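PDB 3R67: putative Glycosidase from Bacteroides thetaiotaomicron, which is a putative glycosidase with the five-bladed beta-propeller fold of its family, built of mostly antiparallel sheets. Local coordinates for residues 82-87 with 101-106; 106-111 with 157-162; 112-117 with 136-141. All coordinates share one frame; numbering follows the deposited sequence.

Contact 1: 82-87 with 101-106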
loop_
_atom_site.group_PDB
_atom_site.type_symbol
_atom_site.label_atom_id
_atom_site.label_comp_id
_atom_site.label_asym_id
_atom_site.label_seq_id
_atom_site.Cartn_x
_atom_site.Cartn_y
_atom_site.Cartn_z
ATOM N N SER A 82 13.021 2.947 -7.560
ATOM C CA SER A 82 12.457 2.493 -6.297
ATOM C C SER A 82 12.901 1.050 -6.003
ATOM O O SER A 82 12.877 0.186 -6.871
ATOM C CB SER A 82 10.938 2.600 -6.287
ATOM O OG SER A 82 10.555 3.963 -6.342
ATOM N N ARG A 83 13.369 0.847 -4.774
ATOM C CA ARG A 83 13.825 -0.408 -4.169
ATOM C C ARG A 83 13.208 -0.498 -2.787
ATOM O O ARG A 83 12.846 0.548 -2.243
ATOM C CB ARG A 83 15.358 -0.478 -4.129
ATOM C CG ARG A 83 15.981 -0.397 -5.519
ATOM C CD ARG A 83 17.483 -0.412 -5.415
ATOM N NE ARG A 83 18.121 -0.278 -6.728
ATOM C CZ ARG A 83 18.465 0.880 -7.267
ATOM N NH1 ARG A 83 18.183 2.017 -6.647
ATOM N NH2 ARG A 83 19.074 0.914 -8.440
ATOM N N LEU A 84 13.066 -1.708 -2.221
ATOM C CA LEU A 84 12.422 -1.822 -0.920
ATOM C C LEU A 84 13.432 -2.131 0.185
ATOM O O LEU A 84 14.195 -3.092 0.102
ATOM C CB LEU A 84 11.332 -2.887 -0.920
ATOM C CG LEU A 84 10.253 -2.786 -2.011
ATOM C CD1 LEU A 84 9.210 -3.879 -1.829
ATOM C CD2 LEU A 84 9.590 -1.387 -2.048
ATOM N N GLY A 85 13.416 -1.292 1.206
ATOM C CA GLY A 85 14.237 -1.465 2.389
ATOM C C GLY A 85 13.530 -2.349 3.392
ATOM O O GLY A 85 12.323 -2.560 3.290
ATOM N N TYR A 86 14.276 -2.882 4.363
ATOM C CA TYR A 86 13.731 -3.769 5.387
ATOM C C TYR A 86 13.972 -3.164 6.774
ATOM O O TYR A 86 15.117 -2.949 7.163
ATOM C CB TYR A 86 14.408 -5.137 5.238
ATOM C CG TYR A 86 13.919 -6.249 6.154
ATOM C CD1 TYR A 86 14.310 -6.300 7.499
ATOM C CD2 TYR A 86 13.238 -7.350 5.638
ATOM C CE1 TYR A 86 13.953 -7.368 8.316
ATOM C CE2 TYR A 86 12.887 -8.426 6.440
ATOM C CZ TYR A 86 13.227 -8.426 7.785
ATOM O OH TYR A 86 12.839 -9.485 8.580
ATOM N N ALA A 87 12.882 -2.852 7.497
ATOM C CA ALA A 87 12.929 -2.305 8.858
ATOM C C ALA A 87 12.175 -3.238 9.768
ATOM O O ALA A 87 11.139 -3.746 9.372
ATOM C CB ALA A 87 12.369 -0.895 8.903
ATOM N N PRO A 101 18.805 -3.088 0.211
ATOM C CA PRO A 101 17.389 -3.387 -0.068
ATOM C C PRO A 101 17.171 -4.894 -0.184
ATOM O O PRO A 101 18.133 -5.624 -0.444
ATOM C CB PRO A 101 17.126 -2.659 -1.396
ATOM C CG PRO A 101 18.428 -2.641 -2.081
ATOM C CD PRO A 101 19.490 -2.594 -1.002
ATOM N N VAL A 102 15.929 -5.363 0.005
ATOM C CA VAL A 102 15.619 -6.802 -0.079
ATOM C C VAL A 102 14.836 -7.102 -1.386
ATOM O O VAL A 102 14.729 -8.269 -1.776
ATOM C CB VAL A 102 14.845 -7.323 1.173
ATOM C CG1 VAL A 102 15.745 -7.301 2.410
ATOM C CG2 VAL A 102 13.542 -6.546 1.410
ATOM N N PHE A 103 14.320 -6.058 -2.056
ATOM C CA PHE A 103 13.523 -6.205 -3.266
ATOM C C PHE A 103 13.819 -5.038 -4.195
ATOM O O PHE A 103 13.804 -3.877 -3.761
ATOM C CB PHE A 103 12.032 -6.297 -2.908
ATOM C CG PHE A 103 11.181 -6.833 -4.023
ATOM C CD1 PHE A 103 11.077 -8.204 -4.239
ATOM C CD2 PHE A 103 10.419 -5.975 -4.812
ATOM C CE1 PHE A 103 10.267 -8.707 -5.256
ATOM C CE2 PHE A 103 9.586 -6.476 -5.808
ATOM C CZ PHE A 103 9.526 -7.838 -6.032
ATOM N N TYR A 104 14.162 -5.346 -5.465
ATOM C CA TYR A 104 14.614 -4.325 -6.408
ATOM C C TYR A 104 14.619 -4.808 -7.834
ATOM O O TYR A 104 14.639 -6.021 -8.037
ATOM C CB TYR A 104 16.071 -3.904 -6.023
ATOM C CG TYR A 104 16.963 -5.062 -5.640
ATOM C CD1 TYR A 104 17.648 -5.786 -6.606
ATOM C CD2 TYR A 104 17.128 -5.429 -4.300
ATOM C CE1 TYR A 104 18.451 -6.867 -6.259
ATOM C CE2 TYR A 104 17.900 -6.527 -3.947
ATOM C CZ TYR A 104 18.567 -7.236 -4.931
ATOM O OH TYR A 104 19.340 -8.310 -4.593
ATOM N N PRO A 105 14.731 -3.906 -8.850
ATOM C CA PRO A 105 14.882 -4.392 -10.226
ATOM C C PRO A 105 16.227 -5.111 -10.381
ATOM O O PRO A 105 17.254 -4.648 -9.865
ATOM C CB PRO A 105 14.786 -3.109 -11.072
ATOM C CG PRO A 105 15.193 -2.027 -10.204
ATOM C CD PRO A 105 14.746 -2.427 -8.810
ATOM N N ALA A 106 16.206 -6.280 -11.016
ATOM C CA ALA A 106 17.411 -7.093 -11.196
ATOM C C ALA A 106 17.450 -7.681 -12.607
ATOM O O ALA A 106 16.513 -7.475 -13.395
ATOM C CB ALA A 106 17.448 -8.201 -10.149
HETATM O O HOH W 1 18.508 -2.571 -8.478
#
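The guanidinium of Arg83 has CB of Tyr104 at its edge, close to its plane, and an ordered water lies in that plane too. NE donates to this water over 2.9 Å, and the water passes a hydrogen bond on to O of Pro105. NH1 forms a salt bridge with Asp71, a second polar hold on the group. The Arg83 chain runs extended from CG to NE, and its CG meets Tyr104 CB at 3.5 Å while its CB rests beside CB of Pro101. The Phe103 ring meets Leu84 obliquely: its CD2 is 3.8 Å from CD1 of Leu84, and the two side chains run alongside one another in the same direction. Because CG of Phe103 is anti to its backbone N (chi1 -164°), the ring leads away from the strand 82-87 into an aromatic cluster, edge-to-face with Tyr136 and Trp157 and in a cation-pi contact with Lys159. At the other end, CG1 of Val102 packs on CB of Tyr86 at 3.8 Å.

Two backbone bonds fasten the segments. Leu84 N donates to Phe103 O at 2.8 Å, almost straight at 170°, and Val102 N donates to Leu84 O at 2.9 Å. Leu84 thus faces both Val102 and Phe103, the bonding pattern of a classic beta bulge. On its far side the same strand pairs with strand 62-70, through Arg83 with Ala69 and Gly85 with Tyr67, while Tyr86 bonds to Met98 just after strand 96-97. The segment 101-106 therefore prolongs the outer edge of this four-stranded antiparallel sheet for one more bridge before it crosses to the next, an arrangement that fits the linker between adjacent blades of a beta-propeller.

Contact 2: 106-111 with 157-162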
loop_
_atom_site.group_PDB
_atom_site.type_symbol
_atom_site.label_atom_id
_atom_site.label_comp_id
_atom_site.label_asym_id
_atom_site.label_seq_id
_atom_site.Cartn_x
_atom_site.Cartn_y
_atom_site.Cartn_z
ATOM N N ALA A 106 16.206 -6.280 -11.016
ATOM C CA ALA A 106 17.411 -7.093 -11.196
ATOM C C ALA A 106 17.450 -7.681 -12.607
ATOM O O ALA A 106 16.513 -7.475 -13.395
ATOM C CB ALA A 106 17.448 -8.201 -10.149
ATOM N N ASP A 107 18.523 -8.407 -12.932
ATOM C CA ASP A 107 18.640 -9.050 -14.232
ATOM C C ASP A 107 17.881 -10.369 -14.157
ATOM O O ASP A 107 18.483 -11.432 -14.051
ATOM C CB ASP A 107 20.115 -9.226 -14.629
ATOM C CG ASP A 107 20.317 -9.668 -16.066
ATOM O OD1 ASP A 107 19.380 -9.485 -16.878
ATOM O OD2 ASP A 107 21.435 -10.161 -16.389
ATOM N N ASP A 108 16.538 -10.266 -14.151
ATOM C CA ASP A 108 15.582 -11.360 -13.994
ATOM C C ASP A 108 14.513 -11.282 -15.082
ATOM O O ASP A 108 14.589 -10.411 -15.958
ATOM C CB ASP A 108 14.946 -11.296 -12.572
ATOM C CG ASP A 108 14.296 -9.970 -12.158
ATOM O OD1 ASP A 108 13.716 -9.292 -13.032
ATOM O OD2 ASP A 108 14.305 -9.657 -10.945
ATOM N N ASN A 109 13.490 -12.169 -14.988
ATOM C CA ASN A 109 12.356 -12.298 -15.917
ATOM C C ASN A 109 11.444 -11.039 -15.936
ATOM O O ASN A 109 10.514 -10.979 -16.753
ATOM C CB ASN A 109 11.492 -13.544 -15.530
ATOM C CG ASN A 109 10.878 -13.574 -14.122
ATOM O OD1 ASN A 109 11.427 -13.073 -13.124
ATOM N ND2 ASN A 109 9.761 -14.276 -13.989
ATOM N N GLN A 110 11.697 -10.046 -15.064
ATOM C CA GLN A 110 10.838 -8.862 -14.941
ATOM C C GLN A 110 11.538 -7.561 -15.351
ATOM O O GLN A 110 10.939 -6.501 -15.186
ATOM C CB GLN A 110 10.356 -8.712 -13.476
ATOM C CG GLN A 110 9.611 -9.931 -12.924
ATOM C CD GLN A 110 8.427 -10.300 -13.782
ATOM O OE1 GLN A 110 7.661 -9.452 -14.234
ATOM N NE2 GLN A 110 8.248 -11.577 -14.014
ATOM N N LYS A 111 12.772 -7.634 -15.895
ATOM C CA LYS A 111 13.616 -6.475 -16.243
ATOM C C LYS A 111 12.932 -5.488 -17.228
ATOM O O LYS A 111 13.087 -4.280 -17.038
ATOM C CB LYS A 111 14.980 -6.904 -16.840
ATOM C CG LYS A 111 14.958 -7.746 -18.121
ATOM C CD LYS A 111 16.324 -8.354 -18.490
ATOM C CE LYS A 111 17.386 -7.385 -18.945
ATOM N NZ LYS A 111 18.625 -8.109 -19.356
ATOM N N TRP A 157 12.675 -13.355 -2.397
ATOM C CA TRP A 157 11.398 -13.186 -3.086
ATOM C C TRP A 157 11.374 -13.841 -4.465
ATOM O O TRP A 157 12.350 -13.778 -5.217
ATOM C CB TRP A 157 11.069 -11.701 -3.247
ATOM C CG TRP A 157 10.793 -11.008 -1.945
ATOM C CD1 TRP A 157 11.702 -10.385 -1.139
ATOM C CD2 TRP A 157 9.518 -10.878 -1.293
ATOM N NE1 TRP A 157 11.072 -9.866 -0.029
ATOM C CE2 TRP A 157 9.735 -10.177 -0.085
ATOM C CE3 TRP A 157 8.206 -11.285 -1.614
ATOM C CZ2 TRP A 157 8.694 -9.896 0.813
ATOM C CZ3 TRP A 157 7.184 -11.042 -0.709
ATOM C CH2 TRP A 157 7.423 -10.344 0.483
ATOM N N GLU A 158 10.240 -14.455 -4.793
ATOM C CA GLU A 158 9.977 -15.057 -6.103
ATOM C C GLU A 158 9.018 -14.129 -6.834
ATOM O O GLU A 158 7.949 -13.840 -6.293
ATOM C CB GLU A 158 9.423 -16.489 -5.945
ATOM C CG GLU A 158 10.174 -17.561 -6.720
ATOM C CD GLU A 158 9.945 -17.600 -8.220
ATOM O OE1 GLU A 158 8.885 -18.113 -8.647
ATOM O OE2 GLU A 158 10.864 -17.200 -8.973
ATOM N N LYS A 159 9.441 -13.590 -8.009
ATOM C CA LYS A 159 8.644 -12.675 -8.831
ATOM C C LYS A 159 7.820 -13.464 -9.847
ATOM O O LYS A 159 8.371 -14.296 -10.581
ATOM C CB LYS A 159 9.529 -11.636 -9.548
ATOM C CG LYS A 159 10.260 -10.668 -8.631
ATOM C CD LYS A 159 11.133 -9.730 -9.450
ATOM C CE LYS A 159 11.977 -8.821 -8.580
ATOM N NZ LYS A 159 12.861 -7.935 -9.375
ATOM N N TYR A 160 6.517 -13.190 -9.912
ATOM C CA TYR A 160 5.610 -13.906 -10.808
ATOM C C TYR A 160 5.084 -13.037 -11.956
ATOM O O TYR A 160 4.438 -13.568 -12.864
ATOM C CB TYR A 160 4.418 -14.459 -10.016
ATOM C CG TYR A 160 4.842 -15.608 -9.128
ATOM C CD1 TYR A 160 4.983 -16.894 -9.641
ATOM C CD2 TYR A 160 5.168 -15.400 -7.794
ATOM C CE1 TYR A 160 5.432 -17.943 -8.846
ATOM C CE2 TYR A 160 5.606 -16.441 -6.985
ATOM C CZ TYR A 160 5.732 -17.715 -7.514
ATOM O OH TYR A 160 6.147 -18.757 -6.722
ATOM N N GLY A 161 5.387 -11.746 -11.928
ATOM C CA GLY A 161 4.966 -10.821 -12.966
ATOM C C GLY A 161 3.615 -10.197 -12.699
ATOM O O GLY A 161 3.065 -10.351 -11.601
ATOM N N PRO A 162 3.063 -9.479 -13.712
ATOM C CA PRO A 162 1.769 -8.792 -13.523
ATOM C C PRO A 162 0.678 -9.721 -13.017
ATOM O O PRO A 162 0.547 -10.854 -13.489
ATOM C CB PRO A 162 1.434 -8.281 -14.926
ATOM C CG PRO A 162 2.782 -8.042 -15.554
ATOM C CD PRO A 162 3.638 -9.183 -15.045
HETATM O O HOH W 2 6.539 -13.522 -15.371
#
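A salt bridge between Asp108 and Lys159 ties the loop linking two propeller blades to strand 158-162, an edge strand of the sheet that follows the loop. NZ of Lys159 reaches OD2 of Asp108 at 2.7 Å, on the syn lone pair of the carboxylate, and the carboxylate arm stands roughly perpendicular to the lysine chain. The lysine chain is extended beyond CG, which carries its ammonium group past Gln110 to the loop; there it also meets Glu114 OE1 in a second salt bridge and the backbone O of Tyr104. Two carboxylates and a carbonyl thus share one ammonium, which probably favours its charged form.

The other oxygen of Asp108, OD1, accepts from Gln110 N at 3.0 Å from above the carboxylate plane, closing an Asx turn. This turn lies within a type I beta turn from Asp108 to Lys111 and leads into the short helix 111-114, for which Gln110 is the N-cap residue.

The side chains of Gln110 and Lys159 run antiparallel to each other, with CG of Gln110 against CB of Lys159 at 3.8 Å. Bent at chi2 (-56°), Gln110 brings its amide against Gly161, with OE1 3.3 Å from Gly161 CA. OE1 accepts from Gln138 NE2 on strand 132-139, while NE2 donates to a water that makes a weak bond to Tyr160 O.

Contact 3: 112-117 with 136-141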
loop_
_atom_site.group_PDB
_atom_site.type_symbol
_atom_site.label_atom_id
_atom_site.label_comp_id
_atom_site.label_asym_id
_atom_site.label_seq_id
_atom_site.Cartn_x
_atom_site.Cartn_y
_atom_site.Cartn_z
ATOM N N GLU A 112 12.164 -5.968 -18.214
ATOM C CA GLU A 112 11.503 -5.060 -19.162
ATOM C C GLU A 112 10.374 -4.244 -18.505
ATOM O O GLU A 112 10.054 -3.145 -18.973
ATOM C CB GLU A 112 10.930 -5.824 -20.360
ATOM C CG GLU A 112 12.011 -6.382 -21.285
ATOM C CD GLU A 112 12.913 -5.358 -21.955
ATOM O OE1 GLU A 112 12.405 -4.586 -22.803
ATOM O OE2 GLU A 112 14.137 -5.371 -21.682
ATOM N N LEU A 113 9.805 -4.765 -17.420
ATOM C CA LEU A 113 8.682 -4.147 -16.755
ATOM C C LEU A 113 9.120 -3.296 -15.571
ATOM O O LEU A 113 8.386 -2.385 -15.212
ATOM C CB LEU A 113 7.716 -5.255 -16.283
ATOM C CG LEU A 113 7.286 -6.266 -17.350
ATOM C CD1 LEU A 113 6.351 -7.306 -16.775
ATOM C CD2 LEU A 113 6.648 -5.590 -18.566
ATOM N N GLU A 114 10.312 -3.555 -14.994
ATOM C CA GLU A 114 10.781 -2.871 -13.781
ATOM C C GLU A 114 11.968 -1.907 -14.013
ATOM O O GLU A 114 12.277 -1.124 -13.115
ATOM C CB GLU A 114 11.205 -3.910 -12.731
ATOM C CG GLU A 114 10.034 -4.753 -12.252
ATOM C CD GLU A 114 10.316 -5.876 -11.271
ATOM O OE1 GLU A 114 11.493 -6.089 -10.919
ATOM O OE2 GLU A 114 9.353 -6.559 -10.860
ATOM N N TRP A 115 12.601 -1.923 -15.175
ATOM C CA TRP A 115 13.734 -1.018 -15.353
ATOM C C TRP A 115 13.322 0.207 -16.206
ATOM O O TRP A 115 12.661 0.033 -17.232
ATOM C CB TRP A 115 14.944 -1.750 -15.986
ATOM C CG TRP A 115 16.212 -0.955 -15.889
ATOM C CD1 TRP A 115 16.847 -0.303 -16.907
ATOM C CD2 TRP A 115 16.873 -0.542 -14.672
ATOM N NE1 TRP A 115 17.901 0.435 -16.415
ATOM C CE2 TRP A 115 17.910 0.345 -15.041
ATOM C CE3 TRP A 115 16.642 -0.776 -13.314
ATOM C CZ2 TRP A 115 18.762 0.934 -14.092
ATOM C CZ3 TRP A 115 17.471 -0.182 -12.384
ATOM C CH2 TRP A 115 18.516 0.656 -12.768
ATOM N N PRO A 116 13.669 1.449 -15.788
ATOM C CA PRO A 116 14.508 1.827 -14.632
ATOM C C PRO A 116 13.760 2.331 -13.385
ATOM O O PRO A 116 14.418 2.653 -12.405
ATOM C CB PRO A 116 15.342 2.990 -15.192
ATOM C CG PRO A 116 14.469 3.612 -16.292
ATOM C CD PRO A 116 13.356 2.629 -16.614
ATOM N N GLY A 117 12.439 2.376 -13.407
ATOM C CA GLY A 117 11.642 2.896 -12.296
ATOM C C GLY A 117 11.660 2.092 -11.014
ATOM O O GLY A 117 11.487 2.654 -9.926
ATOM N N TYR A 136 2.813 -5.151 -5.653
ATOM C CA TYR A 136 3.545 -3.906 -5.838
ATOM C C TYR A 136 3.420 -3.398 -7.265
ATOM O O TYR A 136 2.896 -4.094 -8.140
ATOM C CB TYR A 136 5.032 -4.169 -5.490
ATOM C CG TYR A 136 5.749 -5.096 -6.455
ATOM C CD1 TYR A 136 5.629 -6.481 -6.344
ATOM C CD2 TYR A 136 6.598 -4.590 -7.439
ATOM C CE1 TYR A 136 6.268 -7.338 -7.239
ATOM C CE2 TYR A 136 7.265 -5.439 -8.328
ATOM C CZ TYR A 136 7.099 -6.815 -8.221
ATOM O OH TYR A 136 7.759 -7.675 -9.075
ATOM N N THR A 137 3.925 -2.193 -7.505
ATOM C CA THR A 137 3.934 -1.601 -8.843
ATOM C C THR A 137 5.280 -1.763 -9.508
ATOM O O THR A 137 6.305 -1.401 -8.926
ATOM C CB THR A 137 3.596 -0.103 -8.772
ATOM O OG1 THR A 137 2.454 0.111 -7.970
ATOM C CG2 THR A 137 3.424 0.533 -10.141
ATOM N N GLN A 138 5.255 -2.255 -10.735
ATOM C CA GLN A 138 6.378 -2.344 -11.674
ATOM C C GLN A 138 6.409 -1.068 -12.467
ATOM O O GLN A 138 5.370 -0.725 -13.036
ATOM C CB GLN A 138 6.249 -3.572 -12.587
ATOM C CG GLN A 138 6.345 -4.891 -11.860
ATOM C CD GLN A 138 6.180 -6.057 -12.803
ATOM O OE1 GLN A 138 5.257 -6.108 -13.632
ATOM N NE2 GLN A 138 7.007 -7.071 -12.621
ATOM N N TRP A 139 7.544 -0.331 -12.494
ATOM C CA TRP A 139 7.567 0.949 -13.211
ATOM C C TRP A 139 8.793 1.008 -14.129
ATOM O O TRP A 139 9.927 0.969 -13.669
ATOM C CB TRP A 139 7.543 2.109 -12.197
ATOM C CG TRP A 139 7.569 3.505 -12.758
ATOM C CD1 TRP A 139 8.408 4.510 -12.386
ATOM C CD2 TRP A 139 6.717 4.051 -13.777
ATOM N NE1 TRP A 139 8.093 5.667 -13.063
ATOM C CE2 TRP A 139 7.056 5.415 -13.918
ATOM C CE3 TRP A 139 5.641 3.544 -14.528
ATOM C CZ2 TRP A 139 6.386 6.269 -14.807
ATOM C CZ3 TRP A 139 4.980 4.385 -15.399
ATOM C CH2 TRP A 139 5.355 5.730 -15.537
ATOM N N ASN A 140 8.544 1.052 -15.447
ATOM C CA ASN A 140 9.612 1.102 -16.458
ATOM C C ASN A 140 9.601 2.466 -17.182
ATOM O O ASN A 140 10.237 2.614 -18.227
ATOM C CB ASN A 140 9.469 -0.062 -17.464
ATOM C CG ASN A 140 8.197 -0.071 -18.277
ATOM O OD1 ASN A 140 7.327 0.791 -18.144
ATOM N ND2 ASN A 140 8.053 -1.057 -19.151
ATOM N N ARG A 141 8.856 3.442 -16.613
ATOM C CA ARG A 141 8.635 4.836 -17.043
ATOM C C ARG A 141 7.721 4.891 -18.302
ATOM O O ARG A 141 7.424 5.988 -18.797
ATOM C CB ARG A 141 9.942 5.611 -17.294
ATOM C CG ARG A 141 10.797 5.677 -16.054
ATOM C CD ARG A 141 11.991 6.580 -16.159
ATOM N NE ARG A 141 12.766 6.432 -14.925
ATOM C CZ ARG A 141 14.053 6.726 -14.783
ATOM N NH1 ARG A 141 14.763 7.150 -15.824
ATOM N NH2 ARG A 141 14.661 6.523 -13.620
#
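Gln138, its CG anti to the carbonyl carbon (chi1 -65°) and its chain extended beyond, reaches from strand 132-139 toward the helix with Leu113 and Glu114. Its CB lies 3.6 Å from the carbonyl O of Leu113, and CG packs on CG of Glu114. CD comes near CB of Leu113. At the tip, OE1 faces CD1 of Leu113 and, though buried, has no polar partner in the model; NE2, which also donates to OE1 of Gln110, donates to Glu114 OE2 at 3.0 Å, nearly straight at 168°. The amide and carboxylate planes stand 72° apart. That same OE2 accepts from Tyr136 OH at 2.6 Å, nearly in line with the CD-OE2 bond of Glu114 and at the edge of the tyrosine ring, so two donors grip one oxygen.

Farther along, Asn140 ND2 bonds to O of Glu112 at 2.9 Å, while its OD1 accepts from the backbone N of Lys142 and Gln143. After the cis peptide before Pro116, CG of this proline sits 3.4 Å above the centre of the Arg141 guanidinium. The short helix 111-114 thus packs against the end of strand 132-139, with Leu113 also touching Arg145 of strand 144-151 and Pro162 of strand 158-162.

Overall arrangement
Contact 1 is largely buried and held by backbone bonds and apolar side chains at the edge of one blade, whereas contacts 2 and 3 are only partly buried and depend more on charged and amide groups. The latter two serve the same four-stranded sheet, contact 2 at an outer strand and contact 3 at strand 132-139, with contact 3 nested in the loop that contact 2 closes. Contacts 1 and 2 follow each other along the linker and share Ala106, their centres about 13 Å apart; those of contacts 2 and 3 are about 10 Å apart. A backbone bond from Ser82 to Gly117 joins contact 1 to contact 3, so the three together couple neighbouring blades.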